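Local coordinates for protein iron superoxide dismutase (PDB 2GPC) that probably catalyses the dismutation of superoxide to oxygen and hydrogen peroxide at an iron centre in a parasitic trypanosome, at residues Y177-T180 with F181-V184. Residues are numbered along the deposited sequence; the frame is centred on the assembly and turned at random.
Sequences YVQT and FWNV
Val178 and Trp182, one helical turn apart, set their side chains alongside each other and point them the same way. The methyl CG1 of Val178 lies 3.8 Å from NE1 at the pyrrole side of the Trp182 indole. That methyl stands anti to its own backbone nitrogen (chi1 169°), which brings it beside the carbonyl and the next turn. Gln179 reaches the same indole from the exposed flank: its chain bends at chi2 (-49°) and brings NE2 to the ring edge, 4.0 Å from CD1, with amide and ring planes 50° apart.

The backbone carries the alpha-helical bonds. Phe181 N donates to Tyr177 O at 2.9 Å and Trp182 N to Val178 O at 3.1 Å, both of the i to i+4 kind. Further on the pattern weakens, since Asn183 N makes two weak bonds, to Gln179 O (3.4 Å, i to i+4) and to Thr180 O (2.9 Å, i to i+3). Residues 177-184 belong to helix 174-184 of the iron/manganese superoxide dismutase C-terminal domain, whose inward side chains meet strand 153-160 and helix 105-118.

Trp182 NE1 is hydrogen-bonded to Thr113 OG1 and Thr180 OG1 to Tyr170 OH, and the indole of Trp182 makes a cation-pi contact with Lys109. Tyr177, whose side chain lies about 7 Å from the iron, links its hydroxyl to Tyr78 OH and to the backbone oxygen of the metal ligand Asp160, while Phe181 packs on Leu157 and Cys159 of the strand that ends at that ligand.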
loop_
_atom_site.group_PDB
_atom_site.type_symbol
_atom_site.label_atom_id
_atom_site.label_comp_id
_atom_site.label_asym_id
_atom_site.label_seq_id
_atom_site.Cartn_x
_atom_site.Cartn_y
_atom_site.Cartn_z
ATOM N N TYR A 177 7.417 9.206 10.628
ATOM C CA TYR A 177 6.721 10.058 9.670
ATOM C C TYR A 177 5.499 10.702 10.313
ATOM O O TYR A 177 5.226 11.880 10.085
ATOM C CB TYR A 177 6.311 9.225 8.442
ATOM C CG TYR A 177 5.176 9.791 7.622
ATOM C CD1 TYR A 177 5.319 10.986 6.908
ATOM C CD2 TYR A 177 3.954 9.127 7.546
ATOM C CE1 TYR A 177 4.257 11.506 6.146
ATOM C CE2 TYR A 177 2.897 9.633 6.793
ATOM C CZ TYR A 177 3.052 10.826 6.093
ATOM O OH TYR A 177 2.000 11.314 5.324
ATOM N N VAL A 178 4.764 9.934 11.115
ATOM C CA VAL A 178 3.573 10.452 11.783
ATOM C C VAL A 178 3.952 11.473 12.850
ATOM O O VAL A 178 3.247 12.459 13.027
ATOM C CB VAL A 178 2.695 9.310 12.360
ATOM C CG1 VAL A 178 1.590 9.847 13.297
ATOM C CG2 VAL A 178 2.075 8.537 11.219
ATOM N N GLN A 179 5.063 11.253 13.550
ATOM C CA GLN A 179 5.560 12.258 14.496
ATOM C C GLN A 179 5.829 13.578 13.764
ATOM O O GLN A 179 5.490 14.653 14.259
ATOM C CB GLN A 179 6.806 11.752 15.249
ATOM C CG GLN A 179 6.466 10.715 16.361
ATOM C CD GLN A 179 5.320 11.169 17.295
ATOM O OE1 GLN A 179 5.465 12.151 18.017
ATOM N NE2 GLN A 179 4.191 10.460 17.267
ATOM N N THR A 180 6.405 13.483 12.565
ATOM C CA THR A 180 6.636 14.649 11.715
ATOM C C THR A 180 5.326 15.314 11.286
ATOM O O THR A 180 5.229 16.542 11.268
ATOM C CB THR A 180 7.470 14.237 10.484
ATOM O OG1 THR A 180 8.849 14.152 10.852
ATOM C CG2 THR A 180 7.430 15.283 9.379
ATOM N N PHE A 181 4.327 14.511 10.936
ATOM C CA PHE A 181 3.015 15.040 10.560
ATOM C C PHE A 181 2.501 15.937 11.674
ATOM O O PHE A 181 1.986 17.027 11.409
ATOM C CB PHE A 181 2.021 13.900 10.258
ATOM C CG PHE A 181 0.639 14.372 9.908
ATOM C CD1 PHE A 181 0.351 14.826 8.630
ATOM C CD2 PHE A 181 -0.371 14.374 10.859
ATOM C CE1 PHE A 181 -0.932 15.269 8.302
ATOM C CE2 PHE A 181 -1.655 14.811 10.541
ATOM C CZ PHE A 181 -1.931 15.262 9.252
ATOM N N TRP A 182 2.673 15.517 12.923
ATOM C CA TRP A 182 2.190 16.320 14.049
ATOM C C TRP A 182 2.880 17.675 14.110
ATOM O O TRP A 182 2.269 18.660 14.529
ATOM C CB TRP A 182 2.329 15.590 15.389
ATOM C CG TRP A 182 1.374 14.447 15.560
ATOM C CD1 TRP A 182 1.701 13.140 15.740
ATOM C CD2 TRP A 182 -0.059 14.509 15.572
ATOM N NE1 TRP A 182 0.563 12.383 15.863
ATOM C CE2 TRP A 182 -0.532 13.198 15.761
ATOM C CE3 TRP A 182 -0.995 15.548 15.440
ATOM C CZ2 TRP A 182 -1.888 12.893 15.817
ATOM C CZ3 TRP A 182 -2.338 15.246 15.496
ATOM C CH2 TRP A 182 -2.774 13.924 15.683
ATOM N N ASN A 183 4.134 17.732 13.685
ATOM C CA ASN A 183 4.883 18.985 13.672
ATOM C C ASN A 183 4.450 19.939 12.569
ATOM O O ASN A 183 4.865 21.091 12.575
ATOM C CB ASN A 183 6.394 18.722 13.539
ATOM C CG ASN A 183 7.003 18.131 14.789
ATOM O OD1 ASN A 183 8.086 17.533 14.741
ATOM N ND2 ASN A 183 6.330 18.302 15.918
ATOM N N VAL A 184 3.637 19.466 11.619
ATOM C CA VAL A 184 3.175 20.312 10.518
ATOM C C VAL A 184 1.650 20.407 10.350
ATOM O O VAL A 184 1.186 20.997 9.378
ATOM C CB VAL A 184 3.822 19.892 9.164
ATOM C CG1 VAL A 184 5.326 20.086 9.207
ATOM C CG2 VAL A 184 3.461 18.465 8.782
#